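Long-range contacts in varicella-zoster virus protease (Human herpesvirus 3, PDB 1VZV), which acts as a serine protease, part of the longer capsid scaffolding protein, that probably cleaves the assembly protein so that the viral capsid can mature: residues 7-11 against 138-142; 48-52 against 63-69; 72-77 against 97-102; 106-112 against 128-134. One frame throughout, in Å; residues are numbered along the deposited sequence.

Contact 1: 7-11 against 138-142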
# COMPACT_ATOMS: atom_id res chain seq x y z
N GLY A 7 18.11 4.92 -13.60
CA GLY A 7 16.95 5.28 -14.38
C GLY A 7 17.10 6.72 -14.81
O GLY A 7 18.10 7.34 -14.49
N TYR A 8 16.12 7.24 -15.55
CA TYR A 8 16.15 8.62 -16.01
C TYR A 8 15.44 9.51 -15.03
O TYR A 8 14.30 9.25 -14.65
CB TYR A 8 15.41 8.78 -17.32
CG TYR A 8 15.98 8.07 -18.51
CD1 TYR A 8 16.97 8.66 -19.27
CD2 TYR A 8 15.45 6.87 -18.94
CE1 TYR A 8 17.39 8.10 -20.41
CE2 TYR A 8 15.87 6.30 -20.09
CZ TYR A 8 16.84 6.93 -20.83
OH TYR A 8 17.24 6.40 -22.03
N LEU A 9 16.07 10.61 -14.66
CA LEU A 9 15.45 11.54 -13.74
C LEU A 9 14.25 12.17 -14.44
O LEU A 9 13.24 12.48 -13.80
CB LEU A 9 16.45 12.63 -13.34
CG LEU A 9 17.26 12.47 -12.05
CD1 LEU A 9 17.27 11.05 -11.61
CD2 LEU A 9 18.67 13.02 -12.24
N ALA A 10 14.37 12.34 -15.76
CA ALA A 10 13.32 12.97 -16.58
C ALA A 10 13.57 12.82 -18.09
O ALA A 10 14.72 12.80 -18.55
CB ALA A 10 13.23 14.46 -16.24
N LEU A 11 12.50 12.71 -18.87
CA LEU A 11 12.69 12.61 -20.31
C LEU A 11 12.45 13.98 -20.90
O LEU A 11 11.41 14.60 -20.64
CB LEU A 11 11.77 11.56 -20.94
CG LEU A 11 12.11 10.08 -20.72
CD1 LEU A 11 11.28 9.25 -21.68
CD2 LEU A 11 13.57 9.83 -20.97
N ARG A 138 6.77 12.53 -13.40
CA ARG A 138 7.40 12.48 -14.74
C ARG A 138 7.19 11.21 -15.56
O ARG A 138 6.97 10.14 -15.01
CB ARG A 138 8.86 12.88 -14.65
CG ARG A 138 8.96 14.38 -14.40
CD ARG A 138 10.32 14.93 -13.98
NE ARG A 138 10.14 16.33 -13.59
CZ ARG A 138 11.02 17.09 -12.96
NH1 ARG A 138 12.23 16.63 -12.64
NH2 ARG A 138 10.68 18.34 -12.66
N VAL A 139 7.36 11.33 -16.87
CA VAL A 139 7.09 10.23 -17.79
C VAL A 139 7.98 8.99 -18.02
O VAL A 139 7.50 8.01 -18.60
CB VAL A 139 6.62 10.77 -19.17
CG1 VAL A 139 5.52 11.81 -18.97
CG2 VAL A 139 7.79 11.36 -19.94
N GLY A 140 9.26 9.01 -17.66
CA GLY A 140 10.06 7.81 -17.87
C GLY A 140 10.71 7.41 -16.56
O GLY A 140 11.69 6.63 -16.55
N THR A 141 10.13 7.91 -15.46
CA THR A 141 10.63 7.72 -14.10
C THR A 141 10.55 6.35 -13.46
O THR A 141 10.58 6.25 -12.25
CB THR A 141 10.04 8.76 -13.09
OG1 THR A 141 8.61 8.70 -13.09
CG2 THR A 141 10.49 10.17 -13.41
N VAL A 142 10.39 5.29 -14.25
CA VAL A 142 10.38 3.96 -13.65
C VAL A 142 11.87 3.59 -13.47
O VAL A 142 12.73 4.05 -14.23
CB VAL A 142 9.62 2.98 -14.53
CG1 VAL A 142 10.36 1.68 -14.63
CG2 VAL A 142 8.26 2.74 -13.94
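Tyr8 and Thr141 bring the two backbones to within 5.9 Å, CA to CA, and Leu11 and Gly140 approach about as closely, yet no hydrogen bond joins the end of strand 3-8 and its following loop to the loop 138-142. Side chains and carbonyl groups do the work instead. The carbonyl oxygen of Leu9 meets both ends of the turn: Leu9 O lies 3.6 Å from Thr141 CG2 and 3.8 Å from Arg138 CD. The same Arg138 CD touches Ala10 CB at 3.7 Å, because the arginine chain runs out extended from CG to NE alongside that alanine. Farther on, Leu11 sits above the bare backbone of Gly140, with CG 4.2 Å from Gly140 CA, and its CB meets Val139 CG2. Leu11 also folds back within its own segment, so that CD2 lies over the centre of the Tyr8 ring, while Gly140 O comes near the edge of that ring. Thr141 faces two ways. Its chi1 of 57° sends OG1 back to Arg138 O, a 2.9 Å hydrogen bond arriving from above the carbonyl plane that closes the turn, and swings CG2 toward Leu9. Beyond the pair, Tyr8 OH is hydrogen-bonded to Asp57 and its ring meets Phe62 edge-to-face. The side chain of Thr141 is about 6 Å from that of the catalytic Ser110. The loop 138-142, between strands 129-133 and 144-146 and close to that serine, is consistent with the arginine-bearing oxyanion-hole loop of herpesvirus proteases.

Contact 2: 48-52 against 63-69; sequences VGEVI and FLGIVRC
Val51 and Phe63 cross at about a right angle on one face of the antiparallel beta hairpin formed by strands 47-56 and 61-67. The methyl CG2 of Val51 approaches the CD2 side of the phenyl ring obliquely. Gly65, directly across from Val51, brings no side chain of its own, and the two CA atoms come to 3.8 Å. On the same face, toward the other end, Val48 and Val67 lie side by side and point the same way, with Val48 CG2 4.1 Å from Val67 CG1. The reverse face carries Glu50 and Ile66. Ile66 has CG1 anti to its backbone N (chi1 -167°), which leaves CG2 to meet Ile52 CG2 at 3.7 Å, while Glu50 reaches outward to a hydrogen bond with Tyr174 OH. Between the faces, Ile66 N donates to Glu50 O over 3.1 Å, nearly straight at 171°, and Ile52 N binds Leu64 O over 3.0 Å. Val48 and Gly49 together face Ile38 of the next strand, a classic beta bulge. Past the hairpin, the Cys69 side chain N-caps helix 70-79, and Cys69 CB rests 3.9 Å from Val48 CB.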
# COMPACT_ATOMS: atom_id res chain seq x y z
N VAL A 48 18.23 6.94 2.44
CA VAL A 48 18.71 5.56 2.47
C VAL A 48 19.81 5.22 1.47
O VAL A 48 20.09 4.03 1.23
CB VAL A 48 17.54 4.59 2.18
CG1 VAL A 48 16.55 4.60 3.33
CG2 VAL A 48 16.86 4.99 0.88
N GLY A 49 20.43 6.23 0.88
CA GLY A 49 21.47 5.99 -0.09
C GLY A 49 21.83 7.32 -0.69
O GLY A 49 21.42 8.36 -0.16
N GLU A 50 22.61 7.30 -1.78
CA GLU A 50 23.01 8.54 -2.45
C GLU A 50 23.37 8.32 -3.92
O GLU A 50 24.05 7.34 -4.26
CB GLU A 50 24.20 9.20 -1.73
CG GLU A 50 25.58 8.57 -2.00
CD GLU A 50 26.75 9.51 -1.63
OE1 GLU A 50 26.73 10.69 -2.03
OE2 GLU A 50 27.68 9.06 -0.94
N VAL A 51 22.88 9.21 -4.78
CA VAL A 51 23.16 9.18 -6.22
C VAL A 51 24.69 9.24 -6.39
O VAL A 51 25.32 10.23 -6.01
CB VAL A 51 22.52 10.42 -6.95
CG1 VAL A 51 23.26 10.76 -8.23
CG2 VAL A 51 21.07 10.15 -7.27
N ILE A 52 25.29 8.20 -6.96
CA ILE A 52 26.74 8.22 -7.15
C ILE A 52 27.17 8.86 -8.46
O ILE A 52 28.34 9.13 -8.63
CB ILE A 52 27.41 6.83 -6.96
CG1 ILE A 52 27.23 5.96 -8.19
CG2 ILE A 52 26.83 6.11 -5.75
CD1 ILE A 52 27.61 4.51 -7.94
N PHE A 63 20.68 8.41 -14.21
CA PHE A 63 21.45 8.32 -12.98
C PHE A 63 21.65 6.94 -12.46
O PHE A 63 20.95 6.02 -12.81
CB PHE A 63 20.79 9.13 -11.86
CG PHE A 63 19.78 8.35 -11.01
CD1 PHE A 63 18.57 7.91 -11.54
CD2 PHE A 63 20.02 8.12 -9.67
CE1 PHE A 63 17.64 7.27 -10.74
CE2 PHE A 63 19.09 7.48 -8.88
CZ PHE A 63 17.90 7.05 -9.42
N LEU A 64 22.58 6.84 -11.53
CA LEU A 64 22.90 5.59 -10.88
C LEU A 64 23.04 5.97 -9.41
O LEU A 64 23.49 7.07 -9.08
CB LEU A 64 24.21 5.03 -11.46
CG LEU A 64 24.76 3.69 -10.95
CD1 LEU A 64 23.72 2.61 -11.04
CD2 LEU A 64 25.95 3.31 -11.79
N GLY A 65 22.58 5.13 -8.51
CA GLY A 65 22.69 5.50 -7.13
C GLY A 65 22.88 4.27 -6.30
O GLY A 65 22.73 3.15 -6.79
N ILE A 66 23.27 4.48 -5.05
CA ILE A 66 23.44 3.37 -4.16
C ILE A 66 22.46 3.48 -2.97
O ILE A 66 22.19 4.58 -2.45
CB ILE A 66 24.93 3.22 -3.72
CG1 ILE A 66 25.15 1.87 -3.04
CG2 ILE A 66 25.37 4.33 -2.81
CD1 ILE A 66 26.59 1.50 -2.94
N VAL A 67 21.80 2.36 -2.68
CA VAL A 67 20.85 2.26 -1.59
C VAL A 67 21.41 1.14 -0.71
O VAL A 67 21.30 -0.05 -0.99
CB VAL A 67 19.39 1.97 -2.10
CG1 VAL A 67 18.43 1.71 -0.94
CG2 VAL A 67 18.89 3.16 -2.92
N ARG A 68 22.16 1.56 0.30
CA ARG A 68 22.78 0.67 1.25
C ARG A 68 22.27 1.09 2.63
O ARG A 68 22.85 1.97 3.27
CB ARG A 68 24.30 0.81 1.15
CG ARG A 68 25.11 -0.09 2.07
CD ARG A 68 26.60 0.27 1.95
NE ARG A 68 27.20 -0.21 0.71
CZ ARG A 68 28.05 -1.23 0.64
NH1 ARG A 68 28.48 -1.81 1.77
NH2 ARG A 68 28.54 -1.64 -0.54
N CYS A 69 21.13 0.53 3.04
CA CYS A 69 20.50 0.82 4.33
C CYS A 69 20.06 -0.52 4.91
O CYS A 69 19.13 -1.15 4.42
CB CYS A 69 19.29 1.78 4.17
SG CYS A 69 18.23 1.93 5.66

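Contact 3: 72-77 against 97-102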
# COMPACT_ATOMS: atom_id res chain seq x y z
N LEU A 72 16.20 -0.75 5.77
CA LEU A 72 15.26 -0.79 4.65
C LEU A 72 14.87 -2.21 4.27
O LEU A 72 13.74 -2.44 3.88
CB LEU A 72 15.82 -0.04 3.46
CG LEU A 72 14.99 0.28 2.21
CD1 LEU A 72 15.34 -0.67 1.08
CD2 LEU A 72 13.51 0.31 2.50
N HIS A 73 15.79 -3.17 4.40
CA HIS A 73 15.47 -4.57 4.06
C HIS A 73 14.81 -5.28 5.24
O HIS A 73 13.95 -6.14 5.05
CB HIS A 73 16.71 -5.37 3.70
CG HIS A 73 17.50 -4.81 2.56
ND1 HIS A 73 18.46 -5.55 1.89
CD2 HIS A 73 17.56 -3.56 2.04
CE1 HIS A 73 19.08 -4.77 1.02
NE2 HIS A 73 18.55 -3.56 1.09
N ALA A 74 15.23 -4.95 6.45
CA ALA A 74 14.68 -5.60 7.61
C ALA A 74 13.19 -5.37 7.82
O ALA A 74 12.46 -6.34 8.02
CB ALA A 74 15.45 -5.21 8.84
N VAL A 75 12.72 -4.12 7.73
CA VAL A 75 11.30 -3.78 7.96
C VAL A 75 10.32 -4.36 6.92
O VAL A 75 9.19 -4.74 7.26
CB VAL A 75 11.04 -2.21 8.18
CG1 VAL A 75 12.33 -1.47 8.48
CG2 VAL A 75 10.28 -1.57 7.01
N LEU A 76 10.79 -4.42 5.68
CA LEU A 76 10.05 -4.95 4.54
C LEU A 76 9.95 -6.46 4.73
O LEU A 76 8.87 -7.03 4.71
CB LEU A 76 10.83 -4.59 3.27
CG LEU A 76 10.15 -3.83 2.13
CD1 LEU A 76 9.08 -2.94 2.64
CD2 LEU A 76 11.18 -3.03 1.35
N PHE A 77 11.08 -7.11 4.95
CA PHE A 77 11.12 -8.55 5.17
C PHE A 77 10.12 -8.95 6.26
O PHE A 77 9.46 -9.99 6.19
CB PHE A 77 12.52 -8.95 5.60
CG PHE A 77 13.41 -9.38 4.48
CD1 PHE A 77 12.88 -9.71 3.24
CD2 PHE A 77 14.77 -9.51 4.68
CE1 PHE A 77 13.70 -10.16 2.22
CE2 PHE A 77 15.60 -9.96 3.68
CZ PHE A 77 15.07 -10.28 2.44
N ARG A 97 15.95 -11.29 -2.49
CA ARG A 97 14.63 -11.25 -1.94
C ARG A 97 14.37 -9.84 -1.42
O ARG A 97 13.22 -9.39 -1.38
CB ARG A 97 14.50 -12.29 -0.85
CG ARG A 97 14.54 -13.69 -1.41
CD ARG A 97 13.76 -14.67 -0.57
NE ARG A 97 14.62 -15.39 0.34
CZ ARG A 97 14.79 -16.71 0.32
NH1 ARG A 97 14.11 -17.45 -0.56
NH2 ARG A 97 15.62 -17.30 1.20
N ALA A 98 15.42 -9.11 -1.06
CA ALA A 98 15.27 -7.74 -0.58
C ALA A 98 14.95 -7.00 -1.82
O ALA A 98 13.95 -6.33 -1.91
CB ALA A 98 16.57 -7.20 -0.01
N LEU A 99 15.81 -7.20 -2.81
CA LEU A 99 15.68 -6.57 -4.10
C LEU A 99 14.32 -6.78 -4.74
O LEU A 99 13.80 -5.88 -5.37
CB LEU A 99 16.77 -7.08 -5.03
CG LEU A 99 17.06 -6.31 -6.32
CD1 LEU A 99 17.47 -4.90 -6.02
CD2 LEU A 99 18.18 -7.01 -7.02
N TYR A 100 13.74 -7.96 -4.58
CA TYR A 100 12.42 -8.27 -5.14
C TYR A 100 11.31 -7.45 -4.51
O TYR A 100 10.34 -7.09 -5.18
CB TYR A 100 12.08 -9.76 -4.98
CG TYR A 100 10.70 -10.11 -5.48
CD1 TYR A 100 9.60 -9.97 -4.65
CD2 TYR A 100 10.50 -10.51 -6.78
CE1 TYR A 100 8.32 -10.22 -5.12
CE2 TYR A 100 9.23 -10.76 -7.27
CZ TYR A 100 8.14 -10.62 -6.43
OH TYR A 100 6.87 -10.87 -6.90
N LEU A 101 11.41 -7.26 -3.18
CA LEU A 101 10.46 -6.49 -2.38
C LEU A 101 10.53 -4.99 -2.69
O LEU A 101 9.52 -4.35 -2.93
CB LEU A 101 10.75 -6.69 -0.89
CG LEU A 101 10.04 -7.72 -0.02
CD1 LEU A 101 8.58 -7.80 -0.39
CD2 LEU A 101 10.68 -9.05 -0.15
N VAL A 102 11.75 -4.44 -2.66
CA VAL A 102 11.99 -3.02 -2.90
C VAL A 102 11.67 -2.57 -4.31
O VAL A 102 11.25 -1.42 -4.50
CB VAL A 102 13.44 -2.60 -2.54
CG1 VAL A 102 14.41 -3.33 -3.38
CG2 VAL A 102 13.62 -1.13 -2.75
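Ala98 is the small knob of this contact. Its CB points at helix 70-79 and enters the hollow between the rings of His73 and Phe77, which stand one turn apart. The imidazole meets the methyl obliquely, its CG 3.6 Å from Ala98 CB, and Phe77 CZ lies 4.2 Å from that CB on the other flank. Phe77 then reaches along the helix 96-105 surface: its CE1 touches Arg97 CB at 3.8 Å, with the ring crossing the arginine chain at about a right angle. The Arg97 chain bends at chi3, beyond this touching CB. One turn further along, the bumps are larger. Leu76 leans on Leu101, CG to CB 4.2 Å, while its CD2 reaches the backbone N of Val102. Val102 CG2 in turn meets Leu72 CD1 at 4.2 Å. The segments 72-77 and 97-102 cross at 75°, their axes 9.9 Å apart at closest approach, a largely apolar helix-helix packing without a hydrogen bond across it. In the assemblin fold, helices of this kind surround the beta-sheet core, and this pair also borders the dimer. Leu76 packs on Val197 of the second subunit and Leu101 on Met200 of that subunit. Toward the sheet, Val102 leans on Leu3 of strand 3-8 and on Tyr145, whereas Leu76 also touches Leu192 of helix 185-197 in its own chain.

Contact 4: 106-112 against 128-134; sequences LPSVSLS and THVALCV
Val109 packs against both Val130 and Leu132 on the buried face of this antiparallel strand pair. One methyl, CG1, meets Val130 CG1 at 3.5 Å, and the other, CG2, meets Leu132 CD2 at 3.6 Å. Leu106 closes the end of the row, crossing Leu132 at about a right angle with CD1 against CD1 at 3.9 Å. Beneath these side chains the backbones are zipped in register: Ser108 bonds both ways with Cys133, Ser110 both ways with Ala131, and Ser112 N reaches His129 O over 2.9 Å. The other face, which carries Ser108, Ser110, Ser112, His129, Ala131 and Cys133, is more polar, and Ser110, Ser112 and Cys133 on it are partly exposed. Here the packing is looser, with Ser110 CB touching Ala131 CB at 3.8 Å. At one end Ser108 OG, anti to its carbonyl carbon, donates to Val134 O over 2.8 Å. At the other end the His129 ring, with chi1 at 74°, turns toward Ser112, whose OG lies over one face of it, although the exact place of that oxygen is doubtful. Ser110 and His129 are two members of the catalytic triad, and His42 is the third; its ring meets that of His129 with the planes at about 85°. Strand 108-112 follows helix 96-105 and is one of the two outermost strands of the sheet within this chain, holding the loop before strand 144-146 through Val109 and Thr141. Strand 129-133 runs parallel to strand 37-40, bonding Val130 to Pro37 and Asn39, while Phe63 of strand 61-67 packs against Val109 and Val130.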
# COMPACT_ATOMS: atom_id res chain seq x y z
N LEU A 106 8.59 0.19 -4.24
CA LEU A 106 9.06 1.51 -4.66
C LEU A 106 9.59 1.55 -6.10
O LEU A 106 10.76 1.87 -6.32
CB LEU A 106 10.18 1.93 -3.72
CG LEU A 106 9.85 2.10 -2.25
CD1 LEU A 106 11.12 2.43 -1.48
CD2 LEU A 106 8.83 3.20 -2.11
N PRO A 107 8.73 1.34 -7.10
CA PRO A 107 9.21 1.36 -8.48
C PRO A 107 9.65 2.63 -9.15
O PRO A 107 10.33 2.54 -10.16
CB PRO A 107 8.07 0.68 -9.24
CG PRO A 107 6.89 1.01 -8.47
CD PRO A 107 7.34 0.86 -7.05
N SER A 108 9.26 3.79 -8.68
CA SER A 108 9.69 5.01 -9.36
C SER A 108 10.61 5.95 -8.55
O SER A 108 10.79 5.80 -7.34
CB SER A 108 8.48 5.77 -9.93
OG SER A 108 7.72 4.96 -10.82
N VAL A 109 11.18 6.93 -9.24
CA VAL A 109 12.11 7.89 -8.66
C VAL A 109 11.64 9.29 -8.98
O VAL A 109 11.33 9.56 -10.13
CB VAL A 109 13.50 7.71 -9.28
CG1 VAL A 109 14.20 9.06 -9.55
CG2 VAL A 109 14.34 6.77 -8.38
N SER A 110 11.69 10.18 -7.99
CA SER A 110 11.25 11.56 -8.14
C SER A 110 12.37 12.53 -7.87
O SER A 110 12.90 12.56 -6.79
CB SER A 110 10.08 11.85 -7.20
OG SER A 110 9.10 12.68 -7.81
N LEU A 111 12.74 13.30 -8.88
CA LEU A 111 13.82 14.29 -8.79
C LEU A 111 13.30 15.60 -8.28
O LEU A 111 12.78 16.41 -9.06
CB LEU A 111 14.41 14.57 -10.17
CG LEU A 111 15.42 15.71 -10.22
CD1 LEU A 111 16.73 15.30 -9.57
CD2 LEU A 111 15.66 16.12 -11.63
N SER A 112 13.41 15.83 -6.98
CA SER A 112 12.95 17.11 -6.46
C SER A 112 14.02 18.11 -6.89
O SER A 112 15.06 18.27 -6.22
CB SER A 112 12.82 17.07 -4.93
OG SER A 112 12.97 15.74 -4.44
N THR A 128 18.95 18.61 -5.50
CA THR A 128 18.40 18.55 -4.13
C THR A 128 18.37 17.08 -3.70
O THR A 128 19.33 16.60 -3.08
CB THR A 128 17.03 19.26 -3.94
OG1 THR A 128 17.23 20.68 -3.95
CG2 THR A 128 16.42 18.93 -2.61
N HIS A 129 17.33 16.34 -4.10
CA HIS A 129 17.27 14.93 -3.75
C HIS A 129 16.35 14.14 -4.68
O HIS A 129 15.47 14.72 -5.33
CB HIS A 129 16.85 14.74 -2.30
CG HIS A 129 15.40 15.02 -2.07
ND1 HIS A 129 14.48 14.05 -1.76
CD2 HIS A 129 14.70 16.17 -2.19
CE1 HIS A 129 13.28 14.62 -1.72
NE2 HIS A 129 13.37 15.91 -1.97
N VAL A 130 16.63 12.83 -4.77
CA VAL A 130 15.92 11.84 -5.59
C VAL A 130 15.01 11.03 -4.65
O VAL A 130 15.52 10.43 -3.70
CB VAL A 130 16.94 10.84 -6.22
CG1 VAL A 130 16.24 9.62 -6.77
CG2 VAL A 130 17.79 11.54 -7.29
N ALA A 131 13.70 10.99 -4.90
CA ALA A 131 12.78 10.25 -4.04
C ALA A 131 12.38 8.91 -4.66
O ALA A 131 12.31 8.77 -5.87
CB ALA A 131 11.58 11.07 -3.79
N LEU A 132 12.19 7.90 -3.83
CA LEU A 132 11.75 6.61 -4.33
C LEU A 132 10.24 6.61 -4.03
O LEU A 132 9.82 7.08 -2.98
CB LEU A 132 12.46 5.45 -3.60
CG LEU A 132 13.97 5.21 -3.80
CD1 LEU A 132 14.37 4.00 -2.99
CD2 LEU A 132 14.34 5.02 -5.27
N CYS A 133 9.41 6.07 -4.92
CA CYS A 133 7.97 6.12 -4.72
C CYS A 133 7.25 5.14 -5.64
O CYS A 133 7.90 4.46 -6.41
CB CYS A 133 7.54 7.54 -5.06
SG CYS A 133 8.25 8.15 -6.65
N VAL A 134 5.92 5.06 -5.58
CA VAL A 134 5.18 4.17 -6.49
C VAL A 134 5.37 4.70 -7.91
O VAL A 134 6.10 4.10 -8.71
CB VAL A 134 3.70 4.12 -6.17
CG1 VAL A 134 2.92 3.38 -7.25
CG2 VAL A 134 3.51 3.42 -4.88

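Overall arrangement
Contacts 1, 2 and 4 all reach the same sheet and touch one another; contact 3 stands apart, on the opposite side of the chain's centre from contact 1. Contact 4, closest to the middle, and contact 2 are strand pairings built on backbone hydrogen bonds, and Val51 of contact 2 packs on Val130 of contact 4. Contact 1 is also buried, but joins a strand end and loops, with no hydrogen bond across it; Gly7 O probably accepts from Phe63 N, and Thr141 O from Val109 N, tying it to both. Contact 3 is largely apolar helix packing beside the second subunit. Chain order links it to the rest: strand 61-67 leads into helix 70-79, and helix 96-105 into strand 108-112.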